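Type 3 secretion system regulator YopR (Yersinia pestis, PDB 1Z21) may regulate assembly of the type III secretion injectisome by controlling secretion or polymerisation of the needle subunit YscF, and is involved in pathogenesis. Local coordinates at residues A[48-53]-A[96-101]; A[65-70]-A[74-79]. All coordinates share one frame; numbering follows the deposited sequence.

Contact 1 (A[48-53]-A[96-101]); sequences GSVVPA and LSELIN
Val-50 packs against Glu-98 and Leu-99 in a small, apolar loop-to-helix contact, where the loop leading into helix 52-66 sets this one side chain against helix 94-107. The pair of segments buries 151 Å² in all, and Val-50 supplies nearly half of it. A short branched apolar side chain suits the place, because CB and CG1 can meet the leucine while CG1 and CG2 meet the glutamate. Val-50 CG1 reaches Leu-99 CD1 at 3.5 Å, tighter than an ordinary carbon contact. Val-50 CB lies equally close to that methyl, so Leu-99 meets the root of the valine as well as its tip. The chi1 of Leu-99, -126°, is away from the staggered positions; together with the short contact it suggests a somewhat strained, tightly packed leucine whose CD1 is brought up to the valine. In the five-helix core domain of YopR this leucine links several elements, since it also touches Phe-43 of helix 25-43 and Leu-59 of helix 52-66; a long branched apolar residue suits such a buried junction. Glu-98 borders the patch with its aliphatic part. Its CG lies 3.9 Å from Val-50 CG1 and 4.0 Å from Val-50 CG2, and the two side chains cross at about a right angle. The bend at chi2 (61°) carries the carboxylate onward to a long, weak ion pair with Lys-102, so methylenes face the valine while the charge stays at the partly exposed edge. Next to Val-50, Val-51 occupies the N-cap position of helix 52-66, and its backbone N is hydrogen-bonded to Asp-55 OD2.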
loop_
_atom_site.group_PDB
_atom_site.type_symbol
_atom_site.label_atom_id
_atom_site.label_comp_id
_atom_site.label_asym_id
_atom_site.label_seq_id
_atom_site.Cartn_x
_atom_site.Cartn_y
_atom_site.Cartn_z
ATOM N N GLY A 48 0.195 12.031 -16.471
ATOM C CA GLY A 48 -1.091 12.662 -16.711
ATOM C C GLY A 48 -2.119 12.282 -15.653
ATOM O O GLY A 48 -1.758 11.973 -14.524
ATOM N N SER A 49 -3.398 12.298 -16.024
ATOM C CA SER A 49 -4.487 12.286 -15.049
ATOM C C SER A 49 -4.951 10.889 -14.701
ATOM O O SER A 49 -5.094 10.027 -15.570
ATOM C CB SER A 49 -5.681 13.085 -15.580
ATOM O OG SER A 49 -5.274 14.376 -15.982
ATOM N N VAL A 50 -5.215 10.682 -13.419
ATOM C CA VAL A 50 -5.744 9.425 -12.937
ATOM C C VAL A 50 -7.154 9.203 -13.455
ATOM O O VAL A 50 -7.864 10.149 -13.794
ATOM C CB VAL A 50 -5.733 9.329 -11.399
ATOM C CG1 VAL A 50 -4.302 9.476 -10.871
ATOM C CG2 VAL A 50 -6.683 10.357 -10.761
ATOM N N VAL A 51 -7.536 7.935 -13.525
ATOM C CA VAL A 51 -8.835 7.530 -14.033
ATOM C C VAL A 51 -9.473 6.677 -12.947
ATOM O O VAL A 51 -9.313 5.459 -12.957
ATOM C CB VAL A 51 -8.705 6.684 -15.314
ATOM C CG1 VAL A 51 -10.075 6.430 -15.928
ATOM C CG2 VAL A 51 -7.781 7.343 -16.311
ATOM N N PRO A 52 -10.162 7.303 -11.996
ATOM C CA PRO A 52 -10.653 6.595 -10.802
ATOM C C PRO A 52 -11.400 5.278 -11.049
ATOM O O PRO A 52 -11.116 4.285 -10.385
ATOM C CB PRO A 52 -11.586 7.618 -10.160
ATOM C CG PRO A 52 -11.031 8.922 -10.557
ATOM C CD PRO A 52 -10.490 8.739 -11.948
ATOM N N ALA A 53 -12.338 5.258 -11.984
ATOM C CA ALA A 53 -13.169 4.076 -12.194
ATOM C C ALA A 53 -12.374 2.859 -12.664
ATOM O O ALA A 53 -12.804 1.729 -12.468
ATOM C CB ALA A 53 -14.321 4.385 -13.170
ATOM N N LEU A 96 0.719 7.835 -9.145
ATOM C CA LEU A 96 0.468 6.824 -8.109
ATOM C C LEU A 96 0.153 7.505 -6.783
ATOM O O LEU A 96 -0.712 7.062 -6.031
ATOM C CB LEU A 96 1.661 5.864 -7.968
ATOM C CG LEU A 96 1.543 4.750 -6.908
ATOM C CD1 LEU A 96 0.261 3.928 -7.054
ATOM C CD2 LEU A 96 2.760 3.822 -6.944
ATOM N N SER A 97 0.846 8.599 -6.504
ATOM C CA SER A 97 0.595 9.362 -5.298
ATOM C C SER A 97 -0.843 9.861 -5.250
ATOM O O SER A 97 -1.483 9.823 -4.205
ATOM C CB SER A 97 1.579 10.523 -5.209
ATOM O OG SER A 97 2.887 10.009 -5.104
ATOM N N GLU A 98 -1.353 10.314 -6.394
ATOM C CA GLU A 98 -2.713 10.849 -6.472
ATOM C C GLU A 98 -3.739 9.733 -6.319
ATOM O O GLU A 98 -4.743 9.896 -5.633
ATOM C CB GLU A 98 -2.939 11.585 -7.794
ATOM C CG GLU A 98 -4.369 12.074 -8.011
ATOM C CD GLU A 98 -4.848 13.054 -6.960
ATOM O OE1 GLU A 98 -4.018 13.576 -6.192
ATOM O OE2 GLU A 98 -6.070 13.316 -6.905
ATOM N N LEU A 99 -3.475 8.609 -6.972
ATOM C CA LEU A 99 -4.288 7.404 -6.829
ATOM C C LEU A 99 -4.421 6.986 -5.373
ATOM O O LEU A 99 -5.506 6.650 -4.906
ATOM C CB LEU A 99 -3.628 6.244 -7.574
ATOM C CG LEU A 99 -4.411 5.470 -8.607
ATOM C CD1 LEU A 99 -5.193 6.416 -9.518
ATOM C CD2 LEU A 99 -3.408 4.637 -9.397
ATOM N N ILE A 100 -3.289 6.972 -4.672
ATOM C CA ILE A 100 -3.248 6.557 -3.284
ATOM C C ILE A 100 -4.101 7.476 -2.448
ATOM O O ILE A 100 -4.894 7.037 -1.618
ATOM C CB ILE A 100 -1.798 6.532 -2.771
ATOM C CG1 ILE A 100 -1.084 5.316 -3.360
ATOM C CG2 ILE A 100 -1.772 6.496 -1.237
ATOM C CD1 ILE A 100 0.397 5.253 -3.023
ATOM N N ASN A 101 -3.958 8.768 -2.685
ATOM C CA ASN A 101 -4.720 9.727 -1.927
ATOM C C ASN A 101 -6.236 9.615 -2.170
ATOM O O ASN A 101 -7.005 9.806 -1.246
ATOM C CB ASN A 101 -4.144 11.126 -2.140
ATOM C CG ASN A 101 -2.754 11.284 -1.463
ATOM O OD1 ASN A 101 -2.596 11.019 -0.255
ATOM N ND2 ASN A 101 -1.750 11.674 -2.240
#

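Contact 2 (A[65-70]-A[74-79]); sequences QFDSFG and EAILLQ
Glu-74, in the first turn of helix 71-82, meets Gly-70, the residue just before that helix. The approach is backbone to backbone: Gly-70 O lies 3.9 Å from Glu-74 N, a packing distance. Gly-70 has phi 147° and psi -158°, angles at which a beta carbon would jam against the preceding carbonyl oxygen, so glycine fits this link. The glutamate side chain extends from a partly exposed position, as suits a charged residue, and touches Leu-107 of helix 94-107. Ile-76, two residues on, points its side chain at the linker and makes the side-chain half of the contact. Asp-67 comes from the opposite direction, and its OD2 sits 3.6 Å from Ile-76 CG1 and 3.9 Å from Ile-76 CD1. CG1 stands anti to the carbonyl carbon of the isoleucine (chi1 -69°), which brings this longer branch, rather than CG2, up to the carboxylate. A buried acid beside a hydrocarbon needs its charge met elsewhere, and here both oxygens are served: Asp-67 OD2 forms a salt bridge with Arg-10 NH2, and OD1 accepts a hydrogen bond from Trp-14 NE1, both on helix 6-19. The salt bridge and the indole N-H probably favour the ionised aspartate. Ile-76 also rests on Arg-10, Trp-14 and Val-35, a branched apolar side chain filling the ground between helices 6-19 and 25-43. At the end of the segment Gln-79 NE2 is hydrogen-bonded to Glu-29 OE1, a further tie to helix 25-43. The whole is a short helix-loop-helix connection between helices 52-66 and 71-82 of the all-alpha YopR core, its link held to the second helix by the hydrogen bond from Trp-73 NE1 to Asp-67 O and to helix 6-19 by the aspartate carboxylate.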
loop_
_atom_site.group_PDB
_atom_site.type_symbol
_atom_site.label_atom_id
_atom_site.label_comp_id
_atom_site.label_asym_id
_atom_site.label_seq_id
_atom_site.Cartn_x
_atom_site.Cartn_y
_atom_site.Cartn_z
ATOM N N GLN A 65 -3.735 -8.618 -2.878
ATOM C CA GLN A 65 -2.732 -9.666 -3.079
ATOM C C GLN A 65 -1.918 -9.928 -1.813
ATOM O O GLN A 65 -1.403 -11.037 -1.613
ATOM C CB GLN A 65 -1.759 -9.304 -4.211
ATOM C CG GLN A 65 -2.303 -9.430 -5.647
ATOM C CD GLN A 65 -1.373 -8.790 -6.692
ATOM O OE1 GLN A 65 -0.162 -8.697 -6.481
ATOM N NE2 GLN A 65 -1.942 -8.339 -7.804
ATOM N N PHE A 66 -1.795 -8.900 -0.979
ATOM C CA PHE A 66 -0.908 -8.917 0.188
ATOM C C PHE A 66 -1.645 -8.946 1.522
ATOM O O PHE A 66 -1.232 -9.654 2.438
ATOM C CB PHE A 66 0.016 -7.704 0.139
ATOM C CG PHE A 66 0.973 -7.741 -1.008
ATOM C CD1 PHE A 66 2.132 -8.502 -0.923
ATOM C CD2 PHE A 66 0.701 -7.062 -2.182
ATOM C CE1 PHE A 66 3.012 -8.572 -1.979
ATOM C CE2 PHE A 66 1.593 -7.126 -3.252
ATOM C CZ PHE A 66 2.746 -7.884 -3.145
ATOM N N ASP A 67 -2.709 -8.161 1.645
ATOM C CA ASP A 67 -3.391 -7.969 2.917
ATOM C C ASP A 67 -4.889 -7.906 2.719
ATOM O O ASP A 67 -5.364 -7.335 1.750
ATOM C CB ASP A 67 -2.958 -6.649 3.567
ATOM C CG ASP A 67 -1.478 -6.559 3.777
ATOM O OD1 ASP A 67 -0.941 -7.444 4.477
ATOM O OD2 ASP A 67 -0.767 -5.637 3.301
ATOM N N SER A 68 -5.618 -8.444 3.682
ATOM C CA SER A 68 -7.069 -8.351 3.721
ATOM C C SER A 68 -7.529 -6.923 3.955
ATOM O O SER A 68 -6.826 -6.119 4.575
ATOM C CB SER A 68 -7.599 -9.231 4.844
ATOM O OG SER A 68 -7.250 -10.571 4.592
ATOM N N PHE A 69 -8.716 -6.612 3.453
ATOM C CA PHE A 69 -9.264 -5.276 3.564
ATOM C C PHE A 69 -9.343 -4.860 5.025
ATOM O O PHE A 69 -9.697 -5.669 5.894
ATOM C CB PHE A 69 -10.652 -5.214 2.935
ATOM C CG PHE A 69 -11.344 -3.905 3.133
ATOM C CD1 PHE A 69 -11.227 -2.906 2.192
ATOM C CD2 PHE A 69 -12.113 -3.673 4.267
ATOM C CE1 PHE A 69 -11.868 -1.697 2.361
ATOM C CE2 PHE A 69 -12.752 -2.448 4.445
ATOM C CZ PHE A 69 -12.620 -1.463 3.494
ATOM N N GLY A 70 -9.011 -3.597 5.277
ATOM C CA GLY A 70 -9.082 -3.012 6.600
ATOM C C GLY A 70 -8.012 -1.960 6.846
ATOM O O GLY A 70 -7.452 -1.375 5.925
ATOM N N GLU A 74 -4.637 1.092 4.917
ATOM C CA GLU A 74 -4.337 2.490 5.207
ATOM C C GLU A 74 -2.870 2.673 5.576
ATOM O O GLU A 74 -2.213 3.549 5.057
ATOM C CB GLU A 74 -5.228 3.002 6.333
ATOM C CG GLU A 74 -6.686 3.148 5.921
ATOM C CD GLU A 74 -7.629 3.311 7.096
ATOM O OE1 GLU A 74 -7.197 3.153 8.256
ATOM O OE2 GLU A 74 -8.814 3.592 6.845
ATOM N N ALA A 75 -2.355 1.804 6.440
ATOM C CA ALA A 75 -0.942 1.862 6.826
ATOM C C ALA A 75 -0.019 1.599 5.652
ATOM O O ALA A 75 0.969 2.303 5.461
ATOM C CB ALA A 75 -0.669 0.863 7.938
ATOM N N ILE A 76 -0.328 0.566 4.876
ATOM C CA ILE A 76 0.453 0.230 3.701
ATOM C C ILE A 76 0.475 1.387 2.704
ATOM O O ILE A 76 1.531 1.770 2.240
ATOM C CB ILE A 76 -0.055 -1.080 3.050
ATOM C CG1 ILE A 76 0.261 -2.290 3.958
ATOM C CG2 ILE A 76 0.524 -1.262 1.643
ATOM C CD1 ILE A 76 1.730 -2.694 4.032
ATOM N N LEU A 77 -0.688 1.949 2.395
ATOM C CA LEU A 77 -0.798 3.034 1.415
ATOM C C LEU A 77 0.058 4.238 1.812
ATOM O O LEU A 77 0.799 4.766 0.995
ATOM C CB LEU A 77 -2.275 3.454 1.216
ATOM C CG LEU A 77 -3.118 2.499 0.352
ATOM C CD1 LEU A 77 -4.596 2.864 0.447
ATOM C CD2 LEU A 77 -2.639 2.517 -1.077
ATOM N N LEU A 78 -0.041 4.635 3.075
ATOM C CA LEU A 78 0.733 5.748 3.610
ATOM C C LEU A 78 2.229 5.438 3.534
ATOM O O LEU A 78 3.014 6.280 3.122
ATOM C CB LEU A 78 0.292 6.076 5.040
ATOM C CG LEU A 78 -1.096 6.735 5.075
ATOM C CD1 LEU A 78 -1.693 6.772 6.462
ATOM C CD2 LEU A 78 -1.038 8.127 4.511
ATOM N N GLN A 79 2.616 4.216 3.869
ATOM C CA GLN A 79 4.036 3.865 3.820
ATOM C C GLN A 79 4.568 3.782 2.387
ATOM O O GLN A 79 5.674 4.210 2.119
ATOM C CB GLN A 79 4.310 2.579 4.601
ATOM C CG GLN A 79 5.813 2.241 4.717
ATOM C CD GLN A 79 6.602 3.283 5.499
ATOM O OE1 GLN A 79 6.073 3.908 6.430
ATOM N NE2 GLN A 79 7.876 3.465 5.136
#

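How the contacts relate
The centres of the two contacts lie about 17 Å apart in the same five-helix core domain. They sit at the two ends of helix 52-66, contact 1 through the loop that enters it and contact 2 through the link that leaves it. Along the chain the order is 48-53, 65-70, 74-79, 96-101, so contact 2 falls wholly between the two halves of contact 1. Their second segments lie on the successive helices 71-82 and 94-107, which touch directly where Ile-100 CG2 packs 3.8 Å from Leu-77 O. The contacts thus fix the chain just before and just after helix 52-66, against helix 94-107 and helix 71-82 respectively, with contact 2 the nearer to the centre of the chain.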